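Local atomic coordinates of Lmo0740 protein (Listeria monocytogenes, PDB entry 4RFA), a protein that probably acts as a Crp-type transcription regulator, a dimer whose chains each join a cyclic nucleotide-binding-type domain to a DNA-binding winged-helix domain. Residues Ile72-Leu77 with Tyr140-Met145; Thr98-Ser103 with Gln183-Arg188; Glu152-Ala157 with Thr202-Glu207; Met156-Leu161 with Glu208-Lys213; Gly166-Asp169 with Glu174-Leu177. All coordinates share one frame; numbering follows the deposited sequence. Where two conformers were deposited one is given.

Interaction 1 of 5, residues Ile72-Leu77 with Tyr140-Met145; sequences ISIFVL and YALLGM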
# COMPACT_ATOMS: atom_id res chain seq x y z
N ILE A 72 3.08 -15.18 -0.81
CA ILE A 72 3.41 -14.07 -1.68
C ILE A 72 2.47 -12.95 -1.32
O ILE A 72 1.25 -13.15 -1.31
CB ILE A 72 3.16 -14.45 -3.13
CG1 ILE A 72 4.16 -15.52 -3.55
CG2 ILE A 72 3.13 -13.21 -4.02
CD1 ILE A 72 3.79 -16.24 -4.85
N SER A 73 3.04 -11.79 -1.03
CA SER A 73 2.25 -10.65 -0.56
C SER A 73 1.69 -9.93 -1.73
O SER A 73 0.56 -9.48 -1.69
CB SER A 73 3.15 -9.65 0.24
OG SER A 73 3.74 -10.35 1.33
N ILE A 74 2.49 -9.76 -2.78
CA ILE A 74 2.01 -9.04 -3.95
C ILE A 74 2.92 -9.33 -5.11
O ILE A 74 4.06 -9.67 -4.89
CB ILE A 74 1.95 -7.49 -3.63
CG1 ILE A 74 1.25 -6.69 -4.73
CG2 ILE A 74 3.32 -6.96 -3.33
CD1 ILE A 74 0.88 -5.26 -4.28
N PHE A 75 2.42 -9.18 -6.34
CA PHE A 75 3.25 -9.29 -7.51
C PHE A 75 3.81 -7.94 -7.96
O PHE A 75 3.21 -6.94 -7.73
CB PHE A 75 2.47 -9.94 -8.63
CG PHE A 75 2.17 -11.38 -8.36
CD1 PHE A 75 3.15 -12.35 -8.55
CD2 PHE A 75 0.97 -11.75 -7.79
CE1 PHE A 75 2.91 -13.68 -8.24
CE2 PHE A 75 0.72 -13.10 -7.46
CZ PHE A 75 1.70 -14.06 -7.67
N VAL A 76 4.94 -7.98 -8.67
CA VAL A 76 5.57 -6.82 -9.28
C VAL A 76 5.35 -6.99 -10.77
O VAL A 76 5.74 -8.00 -11.34
CB VAL A 76 7.08 -6.94 -9.03
CG1 VAL A 76 7.88 -5.92 -9.85
CG2 VAL A 76 7.32 -6.86 -7.55
N LEU A 77 4.75 -5.98 -11.39
CA LEU A 77 4.36 -5.99 -12.79
C LEU A 77 5.23 -5.05 -13.62
O LEU A 77 5.86 -4.15 -13.08
CB LEU A 77 2.90 -5.50 -12.91
CG LEU A 77 1.99 -5.99 -11.80
CD1 LEU A 77 0.59 -5.40 -11.90
CD2 LEU A 77 1.91 -7.51 -11.80
N TYR A 140 -4.77 -1.63 -1.58
CA TYR A 140 -6.12 -1.60 -1.05
C TYR A 140 -6.93 -2.80 -1.46
O TYR A 140 -7.65 -3.33 -0.66
CB TYR A 140 -6.83 -0.35 -1.53
CG TYR A 140 -6.53 0.81 -0.65
CD1 TYR A 140 -7.24 0.99 0.55
CD2 TYR A 140 -5.58 1.71 -0.98
CE1 TYR A 140 -6.96 2.06 1.40
CE2 TYR A 140 -5.28 2.78 -0.16
CZ TYR A 140 -5.97 2.96 1.02
OH TYR A 140 -5.68 4.03 1.81
N ALA A 141 -6.81 -3.24 -2.69
CA ALA A 141 -7.56 -4.40 -3.11
C ALA A 141 -7.16 -5.59 -2.24
O ALA A 141 -8.02 -6.31 -1.70
CB ALA A 141 -7.33 -4.67 -4.58
N LEU A 142 -5.87 -5.71 -1.97
CA LEU A 142 -5.38 -6.79 -1.15
C LEU A 142 -5.84 -6.72 0.26
O LEU A 142 -6.13 -7.79 0.87
CB LEU A 142 -3.86 -6.88 -1.16
CG LEU A 142 -3.43 -7.42 -2.52
CD1 LEU A 142 -1.97 -7.14 -2.70
CD2 LEU A 142 -3.68 -8.90 -2.59
N LEU A 143 -5.87 -5.52 0.81
CA LEU A 143 -6.39 -5.36 2.18
C LEU A 143 -7.83 -5.93 2.31
O LEU A 143 -8.25 -6.39 3.38
CB LEU A 143 -6.35 -3.91 2.64
CG LEU A 143 -4.94 -3.28 2.84
CD1 LEU A 143 -5.09 -1.80 3.16
CD2 LEU A 143 -4.20 -3.94 3.98
N GLY A 144 -8.58 -5.92 1.23
CA GLY A 144 -9.93 -6.51 1.26
C GLY A 144 -9.95 -8.01 1.55
O GLY A 144 -11.02 -8.59 1.81
N MSE A 145 -8.78 -8.63 1.55
CA MSE A 145 -8.67 -10.06 1.80
C MSE A 145 -8.66 -10.38 3.27
O MSE A 145 -8.85 -11.55 3.65
CB MSE A 145 -7.40 -10.59 1.16
CG MSE A 145 -7.65 -11.03 -0.28
SE MSE A 145 -6.12 -12.10 -0.92
CE MSE A 145 -6.78 -12.45 -2.74
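Leu142 meets the strand through a single methyl, CD1, which settles between the backbone of Ser73 and the side chain of Ile74. The distance from Leu142 CD1 to Ser73 O is 3.6 Å, a plain van der Waals touch. Against the isoleucine, Leu142 CD1 stands 3.8 Å from Ile74 CD1 and lies equally close to its CG1, so the methyl rests along the longer branch and not merely on its end. The two side chains cross at a slant. Ile74 holds CG1 opposite its backbone N (chi1 -171°), which turns that branch toward the helix.

One shell out, polar groups fix the pieces that do the touching. Ser73 O takes a hydrogen bond from Arg191 NH2, so the carbonyl beside the leucine methyl has a polar partner of its own. The next carbonyl but one, Phe75 O, receives Arg138 NH2 from the same long helix as Leu142, a second tie between helix and strand. Leu142 is backed by Tyr189 of helix 183-189 and, across the dimer, by Leu143 of the second subunit. Ile74 in turn packs on Tyr140 of that subunit. The contact is therefore buried where three parts converge: roll, long helix and partner chain.

The strand itself is irregular here. Ser73 and Ile74 both pair with Val60 on the neighbouring strand, a classic beta bulge, where the outer strand of the sheet passes the C-terminal part of the long helix. A beta sheet leaning on a long helix that packs against its twin is the dimer core of Crp-type regulators.

Interaction 2 of 5, residues Thr98-Ser103 with Gln183-Arg188; sequences TVMSES and QSVLAR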
# COMPACT_ATOMS: atom_id res chain seq x y z
N THR A 98 11.30 -12.21 -5.76
CA THR A 98 11.71 -13.33 -6.58
C THR A 98 11.10 -13.24 -7.95
O THR A 98 9.90 -13.00 -8.08
CB THR A 98 11.21 -14.63 -5.95
OG1 THR A 98 11.67 -14.71 -4.60
CG2 THR A 98 11.63 -15.84 -6.71
N VAL A 99 11.91 -13.49 -8.96
CA VAL A 99 11.50 -13.43 -10.33
C VAL A 99 10.67 -14.64 -10.62
O VAL A 99 11.09 -15.77 -10.35
CB VAL A 99 12.72 -13.33 -11.25
CG1 VAL A 99 12.32 -13.39 -12.71
CG2 VAL A 99 13.43 -12.01 -10.95
N MSE A 100 9.48 -14.40 -11.17
CA MSE A 100 8.48 -15.44 -11.39
C MSE A 100 8.37 -15.92 -12.80
O MSE A 100 7.87 -17.04 -13.07
CB MSE A 100 7.13 -14.79 -11.10
CG MSE A 100 6.98 -14.66 -9.61
SE MSE A 100 6.23 -16.36 -9.01
CE MSE A 100 7.76 -17.00 -7.92
N SER A 101 8.78 -15.04 -13.71
CA SER A 101 8.74 -15.32 -15.13
C SER A 101 10.14 -15.80 -15.57
O SER A 101 11.10 -15.87 -14.76
CB SER A 101 8.25 -14.09 -15.89
OG SER A 101 9.04 -12.98 -15.57
N GLU A 102 10.27 -16.17 -16.83
CA GLU A 102 11.50 -16.78 -17.32
C GLU A 102 12.60 -15.73 -17.30
O GLU A 102 13.74 -16.01 -16.88
CB GLU A 102 11.27 -17.35 -18.72
CG GLU A 102 10.17 -18.43 -18.76
N SER A 103 12.24 -14.51 -17.69
CA SER A 103 13.09 -13.35 -17.48
C SER A 103 12.34 -12.07 -17.12
O SER A 103 11.11 -11.96 -17.27
CB SER A 103 13.95 -13.09 -18.73
OG SER A 103 13.13 -12.55 -19.75
N GLN A 183 -0.97 -23.72 -9.52
CA GLN A 183 -1.56 -24.08 -8.24
C GLN A 183 -0.76 -23.69 -7.01
O GLN A 183 -1.32 -23.21 -6.00
CB GLN A 183 -1.86 -25.58 -8.22
CG GLN A 183 -2.91 -25.96 -7.20
CD GLN A 183 -3.42 -27.35 -7.41
OE1 GLN A 183 -4.21 -27.63 -8.34
NE2 GLN A 183 -2.96 -28.25 -6.58
N SER A 184 0.53 -23.97 -7.03
CA SER A 184 1.41 -23.63 -5.91
C SER A 184 1.51 -22.12 -5.70
O SER A 184 1.45 -21.62 -4.57
CB SER A 184 2.82 -24.21 -6.15
OG SER A 184 3.67 -23.85 -5.08
N VAL A 185 1.62 -21.38 -6.80
CA VAL A 185 1.73 -19.95 -6.70
C VAL A 185 0.39 -19.33 -6.22
O VAL A 185 0.37 -18.50 -5.29
CB VAL A 185 2.19 -19.36 -8.01
CG1 VAL A 185 2.06 -17.85 -8.03
CG2 VAL A 185 3.65 -19.81 -8.31
N LEU A 186 -0.72 -19.81 -6.78
CA LEU A 186 -2.02 -19.34 -6.40
C LEU A 186 -2.21 -19.55 -4.94
O LEU A 186 -2.70 -18.66 -4.27
CB LEU A 186 -3.14 -20.01 -7.20
CG LEU A 186 -4.55 -19.49 -7.05
CD1 LEU A 186 -4.59 -18.04 -7.50
CD2 LEU A 186 -5.48 -20.34 -7.91
N ALA A 187 -1.82 -20.72 -4.43
CA ALA A 187 -1.94 -20.99 -3.02
C ALA A 187 -1.14 -20.04 -2.14
O ALA A 187 -1.59 -19.65 -1.04
CB ALA A 187 -1.53 -22.40 -2.71
N ARG A 188 0.07 -19.74 -2.57
CA ARG A 188 0.92 -18.84 -1.84
C ARG A 188 0.33 -17.44 -1.83
O ARG A 188 0.39 -16.77 -0.79
CB ARG A 188 2.33 -18.84 -2.38
CG ARG A 188 3.00 -20.20 -2.20
CD ARG A 188 4.24 -20.33 -3.04
NE ARG A 188 5.24 -19.41 -2.59
CZ ARG A 188 6.22 -19.00 -3.37
NH1 ARG A 188 6.31 -19.46 -4.62
NH2 ARG A 188 7.10 -18.15 -2.89
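Met100, a selenomethionine, reaches across to Val185 and Arg188 with the far half of its side chain alone. Starting at the backbone, its CB points toward helix 183-189, but neither CB nor CG comes close enough to touch it. The side chain bends twice on the way out: chi1 is -76°, with CG set beside the backbone N, and a second turn at chi2 (-86°) carries the selenium over to the helix. There Met100 SE lies 4.4 Å from Val185 CG2, a loose apolar touch. The terminal methyl goes on to the arginine, with Met100 CE 4.4 Å from Arg188 NH1, approaching the guanidinium at a slant. The side chain was modelled in two conformations, so this path describes one of them.

The guanidinium is held by stronger partners than the methyl. Arg188 NH2 makes a salt bridge with Glu61 OE2, and Arg188 NE donates to Asn70 O, both from the beta roll. Glu61 OE2 also accepts Thr98 OG1, which ties the carboxylate to the strand leading to Met100. Val185, for its part, is packed on Ile72 and Phe75, while Met100 also leans on Phe180 from the loop before the helix.

Two long contacts, seen in one of two conformers, suggest loose apolar packing, and the exact path of the selenium is less certain. Directional links between the roll and helix 183-189 come instead from the Arg188 guanidinium and from the backbone bond of Arg188 with Ile72.

Interaction 3 of 5, residues Glu152-Ala157 with Thr202-Glu207; sequences ERIYMA and TELVEE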
# COMPACT_ATOMS: atom_id res chain seq x y z
N GLU A 152 -13.36 -17.23 -0.23
CA GLU A 152 -13.50 -15.84 -0.60
C GLU A 152 -12.21 -15.27 -1.13
O GLU A 152 -12.23 -14.47 -2.03
CB GLU A 152 -13.95 -15.05 0.60
CG GLU A 152 -15.34 -15.44 1.07
CD GLU A 152 -15.67 -14.76 2.36
OE1 GLU A 152 -14.87 -14.88 3.33
OE2 GLU A 152 -16.68 -14.05 2.38
N ARG A 153 -11.08 -15.65 -0.53
CA ARG A 153 -9.81 -15.14 -1.01
C ARG A 153 -9.46 -15.55 -2.43
O ARG A 153 -8.89 -14.77 -3.19
CB ARG A 153 -8.70 -15.58 -0.08
CG ARG A 153 -8.80 -14.92 1.28
CD ARG A 153 -7.53 -14.89 2.07
NE ARG A 153 -6.92 -16.20 2.34
CZ ARG A 153 -7.16 -16.97 3.41
NH1 ARG A 153 -8.08 -16.64 4.32
NH2 ARG A 153 -6.45 -18.08 3.55
N ILE A 154 -9.79 -16.78 -2.81
CA ILE A 154 -9.40 -17.26 -4.13
C ILE A 154 -10.15 -16.52 -5.23
O ILE A 154 -9.58 -16.20 -6.29
CB ILE A 154 -9.55 -18.80 -4.24
CG1 ILE A 154 -8.86 -19.30 -5.51
CG2 ILE A 154 -11.00 -19.25 -4.21
CD1 ILE A 154 -8.83 -20.80 -5.59
N TYR A 155 -11.42 -16.23 -5.01
CA TYR A 155 -12.14 -15.39 -5.98
C TYR A 155 -11.48 -14.05 -6.14
O TYR A 155 -11.32 -13.56 -7.24
CB TYR A 155 -13.58 -15.16 -5.50
CG TYR A 155 -14.58 -16.21 -6.02
CD1 TYR A 155 -15.01 -16.16 -7.33
CD2 TYR A 155 -15.10 -17.20 -5.21
CE1 TYR A 155 -15.93 -17.06 -7.84
CE2 TYR A 155 -16.05 -18.10 -5.69
CZ TYR A 155 -16.43 -18.03 -7.03
OH TYR A 155 -17.34 -18.88 -7.60
N MSE A 156 -11.17 -13.42 -5.00
CA MSE A 156 -10.62 -12.08 -4.99
C MSE A 156 -9.25 -12.12 -5.61
O MSE A 156 -8.94 -11.24 -6.37
CB MSE A 156 -10.45 -11.47 -3.58
CG MSE A 156 -11.82 -11.21 -2.99
SE MSE A 156 -11.67 -10.75 -1.05
CE MSE A 156 -10.85 -9.02 -1.44
N ALA A 157 -8.43 -13.12 -5.27
CA ALA A 157 -7.14 -13.27 -5.93
C ALA A 157 -7.27 -13.37 -7.47
O ALA A 157 -6.57 -12.71 -8.23
CB ALA A 157 -6.41 -14.49 -5.39
N THR A 202 -11.85 -26.68 -7.88
CA THR A 202 -12.96 -27.54 -8.38
C THR A 202 -14.29 -26.84 -8.22
O THR A 202 -15.09 -26.75 -9.17
CB THR A 202 -12.98 -28.89 -7.67
OG1 THR A 202 -11.76 -29.55 -7.97
CG2 THR A 202 -14.14 -29.77 -8.13
N GLU A 203 -14.51 -26.26 -7.04
CA GLU A 203 -15.73 -25.52 -6.79
C GLU A 203 -15.90 -24.38 -7.79
O GLU A 203 -16.97 -24.19 -8.32
CB GLU A 203 -15.77 -25.00 -5.37
CG GLU A 203 -15.90 -26.08 -4.31
CD GLU A 203 -15.82 -25.49 -2.91
OE1 GLU A 203 -16.64 -24.61 -2.59
OE2 GLU A 203 -14.94 -25.89 -2.13
N LEU A 204 -14.84 -23.63 -8.05
CA LEU A 204 -14.87 -22.50 -8.95
C LEU A 204 -15.19 -22.92 -10.40
O LEU A 204 -15.79 -22.17 -11.15
CB LEU A 204 -13.52 -21.73 -8.89
CG LEU A 204 -13.50 -20.43 -7.99
CD1 LEU A 204 -13.97 -20.70 -6.58
CD2 LEU A 204 -12.12 -19.79 -7.95
N VAL A 205 -14.78 -24.11 -10.79
CA VAL A 205 -15.16 -24.62 -12.11
C VAL A 205 -16.64 -25.01 -12.08
O VAL A 205 -17.36 -24.61 -12.96
CB VAL A 205 -14.22 -25.71 -12.70
CG1 VAL A 205 -13.79 -26.70 -11.65
CG2 VAL A 205 -14.85 -26.46 -13.88
N GLU A 206 -17.10 -25.64 -11.00
CA GLU A 206 -18.53 -26.00 -10.87
C GLU A 206 -19.38 -24.76 -10.92
O GLU A 206 -20.42 -24.74 -11.56
CB GLU A 206 -18.80 -26.84 -9.62
CG GLU A 206 -18.07 -28.19 -9.68
CD GLU A 206 -17.92 -28.97 -8.36
OE1 GLU A 206 -17.95 -28.35 -7.25
OE2 GLU A 206 -17.73 -30.22 -8.45
N GLU A 207 -18.91 -23.68 -10.30
CA GLU A 207 -19.64 -22.43 -10.30
C GLU A 207 -19.45 -21.59 -11.56
O GLU A 207 -19.90 -20.45 -11.63
CB GLU A 207 -19.21 -21.65 -9.08
CG GLU A 207 -19.54 -22.38 -7.79
CD GLU A 207 -18.88 -21.74 -6.58
OE1 GLU A 207 -18.05 -20.81 -6.76
OE2 GLU A 207 -19.20 -22.14 -5.45
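Leu204 fits into the angle between Ile154 and Tyr155, and this is the tight part of the contact. Its two methyls divide the work. Leu204 CD2 meets Ile154 CG2 at 3.9 Å, the two side chains reaching toward each other tip to tip. Leu204 CD1 goes to the aromatic ring, coming within 3.4 Å of Tyr155 CE2, a close approach. The branch carbon sits above the ring face: Leu204 CG is 4.1 Å from the Tyr155 ring centroid and 19° off the ring normal, a CH-pi contact. Leucine and tyrosine slide past each other in opposite directions, which lays the isobutyl group over the ring. A chi1 of -99°, well away from a staggered value, places the Leu204 methyls in this corner. Ile154 is closed in further by Ile197, Leu200 and Leu201 of the same helix as Leu204, and the Tyr155 ring meets Phe209 edge-to-face.

The other side is looser and more exposed. Here Glu207, just past the end of helix 194-206, extends its carboxylate to the edge of the Tyr155 ring, the two groups nearly coplanar, 13° apart. The modelled separation of hydroxyl and carboxylate is too short to be real, so the detail of their meeting is doubtful. The surer partner is Lys151, one turn before Tyr155, whose NZ makes salt bridges with both Glu207 OE2 and Glu203 OE1.

The chemistry thus changes across the interface between helices 150-165 and 194-206: branched aliphatics and an aromatic face fill the inside, while a lysine shared by two glutamates probably gives the rim its electrostatic hold.

Interaction 4 of 5, residues Met156-Leu161 with Glu208-Lys213; sequences MALENL and EFLINK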
# COMPACT_ATOMS: atom_id res chain seq x y z
N MSE A 156 -11.17 -13.42 -5.00
CA MSE A 156 -10.62 -12.08 -4.99
C MSE A 156 -9.25 -12.12 -5.61
O MSE A 156 -8.94 -11.24 -6.37
CB MSE A 156 -10.45 -11.47 -3.58
CG MSE A 156 -11.82 -11.21 -2.99
SE MSE A 156 -11.67 -10.75 -1.05
CE MSE A 156 -10.85 -9.02 -1.44
N ALA A 157 -8.43 -13.12 -5.27
CA ALA A 157 -7.14 -13.27 -5.93
C ALA A 157 -7.27 -13.37 -7.47
O ALA A 157 -6.57 -12.71 -8.23
CB ALA A 157 -6.41 -14.49 -5.39
N LEU A 158 -8.10 -14.28 -7.94
CA LEU A 158 -8.16 -14.53 -9.37
C LEU A 158 -8.69 -13.33 -10.08
O LEU A 158 -8.28 -13.03 -11.20
CB LEU A 158 -9.04 -15.73 -9.66
CG LEU A 158 -8.37 -17.06 -9.37
CD1 LEU A 158 -9.38 -18.19 -9.44
CD2 LEU A 158 -7.19 -17.32 -10.31
N GLU A 159 -9.54 -12.56 -9.40
CA GLU A 159 -9.97 -11.30 -9.96
C GLU A 159 -8.89 -10.23 -9.99
O GLU A 159 -8.83 -9.45 -10.96
CB GLU A 159 -11.26 -10.76 -9.27
CG GLU A 159 -11.50 -9.29 -9.49
CD GLU A 159 -12.66 -8.72 -8.68
OE1 GLU A 159 -13.77 -9.30 -8.69
OE2 GLU A 159 -12.46 -7.66 -8.04
N ASN A 160 -8.13 -10.09 -8.90
CA ASN A 160 -7.05 -9.12 -8.81
C ASN A 160 -6.05 -9.45 -9.93
O ASN A 160 -5.53 -8.57 -10.62
CB ASN A 160 -6.24 -9.25 -7.50
CG ASN A 160 -6.97 -8.78 -6.21
OD1 ASN A 160 -7.97 -8.08 -6.22
ND2 ASN A 160 -6.37 -9.12 -5.07
N LEU A 161 -5.70 -10.71 -10.05
CA LEU A 161 -4.74 -11.09 -11.11
C LEU A 161 -5.30 -10.86 -12.53
O LEU A 161 -4.59 -10.43 -13.43
CB LEU A 161 -4.37 -12.53 -10.95
CG LEU A 161 -3.62 -12.78 -9.64
CD1 LEU A 161 -3.42 -14.26 -9.42
CD2 LEU A 161 -2.27 -12.10 -9.61
N GLU A 208 -18.73 -22.13 -12.54
CA GLU A 208 -18.52 -21.48 -13.83
C GLU A 208 -17.75 -20.19 -13.75
O GLU A 208 -17.78 -19.41 -14.68
CB GLU A 208 -19.82 -21.31 -14.60
CG GLU A 208 -20.55 -22.65 -14.73
CD GLU A 208 -21.66 -22.66 -15.75
OE1 GLU A 208 -21.68 -21.79 -16.64
OE2 GLU A 208 -22.51 -23.57 -15.67
N PHE A 209 -16.99 -20.00 -12.68
CA PHE A 209 -16.04 -18.88 -12.62
C PHE A 209 -14.82 -19.16 -13.49
O PHE A 209 -14.34 -18.31 -14.26
CB PHE A 209 -15.60 -18.67 -11.18
CG PHE A 209 -14.76 -17.44 -10.98
CD1 PHE A 209 -15.35 -16.18 -10.95
CD2 PHE A 209 -13.39 -17.53 -10.81
CE1 PHE A 209 -14.59 -15.05 -10.74
CE2 PHE A 209 -12.61 -16.39 -10.62
CZ PHE A 209 -13.21 -15.15 -10.58
N LEU A 210 -14.33 -20.38 -13.34
CA LEU A 210 -13.13 -20.85 -14.02
C LEU A 210 -13.54 -21.86 -15.09
O LEU A 210 -14.32 -22.76 -14.83
CB LEU A 210 -12.30 -21.58 -12.95
CG LEU A 210 -10.85 -21.23 -12.68
CD1 LEU A 210 -10.57 -19.75 -12.85
CD2 LEU A 210 -10.53 -21.74 -11.31
N ILE A 211 -12.97 -21.75 -16.29
CA ILE A 211 -13.28 -22.68 -17.34
C ILE A 211 -12.69 -24.05 -17.07
O ILE A 211 -13.34 -25.07 -17.36
CB ILE A 211 -12.76 -22.22 -18.70
CG1 ILE A 211 -13.27 -20.80 -19.05
CG2 ILE A 211 -13.13 -23.24 -19.76
CD1 ILE A 211 -14.78 -20.62 -19.06
N ASN A 212 -11.44 -24.08 -16.59
CA ASN A 212 -10.77 -25.33 -16.21
C ASN A 212 -10.02 -25.22 -14.89
O ASN A 212 -9.57 -24.17 -14.54
CB ASN A 212 -9.75 -25.74 -17.29
CG ASN A 212 -9.51 -27.25 -17.34
OD1 ASN A 212 -10.17 -28.03 -16.65
ND2 ASN A 212 -8.60 -27.68 -18.20
N LYS A 213 -9.83 -26.34 -14.23
CA LYS A 213 -9.09 -26.45 -12.99
C LYS A 213 -7.56 -26.34 -13.18
O LYS A 213 -6.84 -26.20 -12.23
CB LYS A 213 -9.40 -27.80 -12.36
CG LYS A 213 -8.97 -27.87 -10.93
CD LYS A 213 -9.12 -29.26 -10.37
CE LYS A 213 -8.29 -29.35 -9.10
NZ LYS A 213 -9.07 -30.01 -8.04
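Within 156-161 it is Leu158 that meets the 208-213 loop, through CB and CD1; one turn earlier on the helix, Tyr155 also meets Phe209. The aromatic contact comes first: Leu158 CB lies 3.8 Å from Phe209 CE2, in the plane of the ring and at its edge, so the phenyl group pokes its rim at the base of the leucine. With chi1 at -173°, Phe209 CG swings away from the backbone N and lies beside the carbonyl carbon, which carries the ring edge to Leu158. The aliphatic contact follows further out, with Leu158 CD1 3.9 Å from Leu210 CD1 and the two leucines crossing at about a right angle. The same Leu158 methyl is 3.9 Å from Phe209 CE2, so it bridges both loop residues.

Polar bonds tie the loop to helix 194-206 and strand 218-220. Glu208 has positive phi and ends that helix in a Schellman motif, after which Leu210 bonds back to the backbone of Leu204 and Phe209 pairs with Asp220. Lys213 NZ returns to Ser198 O and Thr202 OG1.

Purely apolar contacts press this loop on Leu158. They carry little directional preference, so its position there probably depends on shape and burial.

Interaction 5 of 5, residues Gly166-Asp169 with Glu174-Leu177; sequences GTED and EIVL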
# COMPACT_ATOMS: atom_id res chain seq x y z
N GLY A 166 -3.97 -10.28 -16.62
CA GLY A 166 -4.72 -11.20 -17.45
C GLY A 166 -4.79 -10.73 -18.87
O GLY A 166 -4.74 -9.56 -19.14
N THR A 167 -4.93 -11.67 -19.79
CA THR A 167 -5.05 -11.30 -21.18
C THR A 167 -6.28 -11.90 -21.87
O THR A 167 -6.43 -13.10 -21.95
CB THR A 167 -3.78 -11.63 -21.96
OG1 THR A 167 -3.13 -12.75 -21.36
CG2 THR A 167 -2.85 -10.47 -21.87
N GLU A 168 -7.14 -11.02 -22.37
CA GLU A 168 -8.47 -11.36 -22.86
C GLU A 168 -8.48 -12.21 -24.16
O GLU A 168 -7.66 -12.01 -25.05
CB GLU A 168 -9.27 -10.07 -23.08
CG GLU A 168 -10.78 -10.27 -23.13
CD GLU A 168 -11.54 -8.99 -23.42
OE1 GLU A 168 -11.16 -8.26 -24.36
OE2 GLU A 168 -12.54 -8.73 -22.72
N ASP A 169 -9.40 -13.18 -24.22
CA ASP A 169 -9.66 -13.97 -25.43
C ASP A 169 -10.82 -13.24 -26.11
O ASP A 169 -10.73 -12.88 -27.29
CB ASP A 169 -9.85 -15.45 -25.06
CG ASP A 169 -9.74 -16.39 -26.26
OD1 ASP A 169 -10.28 -16.08 -27.34
OD2 ASP A 169 -9.12 -17.47 -26.11
N GLU A 174 -13.10 -15.20 -22.35
CA GLU A 174 -12.24 -15.66 -21.28
C GLU A 174 -11.13 -14.66 -21.03
O GLU A 174 -10.60 -14.06 -21.98
CB GLU A 174 -11.57 -16.98 -21.67
CG GLU A 174 -12.46 -18.21 -21.71
CD GLU A 174 -11.71 -19.43 -22.23
OE1 GLU A 174 -10.46 -19.42 -22.24
OE2 GLU A 174 -12.36 -20.41 -22.63
N ILE A 175 -10.74 -14.52 -19.77
CA ILE A 175 -9.53 -13.79 -19.43
C ILE A 175 -8.52 -14.80 -18.93
O ILE A 175 -8.82 -15.58 -18.03
CB ILE A 175 -9.80 -12.72 -18.37
CG1 ILE A 175 -10.57 -11.57 -19.03
CG2 ILE A 175 -8.51 -12.20 -17.76
CD1 ILE A 175 -11.21 -10.62 -18.05
N VAL A 176 -7.33 -14.80 -19.53
CA VAL A 176 -6.34 -15.85 -19.31
C VAL A 176 -5.17 -15.30 -18.52
O VAL A 176 -4.70 -14.20 -18.80
CB VAL A 176 -5.81 -16.42 -20.63
CG1 VAL A 176 -4.88 -17.60 -20.37
CG2 VAL A 176 -6.98 -16.85 -21.53
N LEU A 177 -4.70 -16.06 -17.55
CA LEU A 177 -3.62 -15.60 -16.68
C LEU A 177 -2.28 -16.18 -17.17
O LEU A 177 -2.25 -17.26 -17.71
CB LEU A 177 -3.87 -16.02 -15.22
CG LEU A 177 -5.11 -15.50 -14.50
CD1 LEU A 177 -5.05 -15.93 -13.05
CD2 LEU A 177 -5.29 -13.99 -14.60
O HOH W 1 -1.93 -13.75 -19.38
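A short beta hairpin, strands 167-168 and 174-176, brings Thr167 opposite Val176 and Glu168 opposite Ile175. Thr167 and Val176 form the hydrogen-bonded pair. In one direction Thr167 N donates to Val176 O at 2.7 Å, nearly straight (167° at the hydrogen) and in the carbonyl plane. The return bond, Val176 N to Thr167 O, is longer at 3.1 Å, and its donor stands 55° above the carbonyl plane. Nearer the turn, Asp169 N gives a third bond to Glu174 O, 2.7 Å long and almost in line with C=O. Val176 O is gripped twice, since a water donates to it at 2.9 Å and also hydrogen-bonds with Thr167 OG1.

At the open end Gly166 has no side chain, which lets Ile175 CG2 come to 3.9 Å from Gly166 CA and Leu177 CD2 to 4.0 Å from the same CA. Ile175 then packs on Ala162, and Leu177 on Leu161, of helix 150-165. At the turn end two acids lie close, Asp169 OD2 4.5 Å from Glu174 OE1. Arg218 NH1 on the next strand makes a salt bridge with Glu174 OE1 and only a long, weak pair with Asp169, which probably eases their repulsion.

With 174-176 in the middle and 218-220 beyond it, the hairpin makes up a small antiparallel sheet against helix 150-165, as in the winged-helix domain of Crp-type regulators.

How the interactions relate
The five contacts run from the dimer core to the far side of the probable DNA-binding domain. Interactions 1 and 2, centres 14 Å apart, both reach the sheet of strands 72-76, 58-62 and 95-99, and Ile72 N probably hydrogen-bonds to Arg188 O between them. Interactions 3 and 4 start from helix 150-165, share Met156 and Ala157, and lie 6 Å apart by their centres. Interaction 5 falls between their segments in sequence and touches interaction 4 through Leu158 and Leu177. Helix 150-165 is the hub: Met145 of interaction 1 packs on Ala157, and Leu186 of interaction 2 on Ile154 and Leu158. Packing thus links the probable sensor domain and dimer helix to the winged-helix domain.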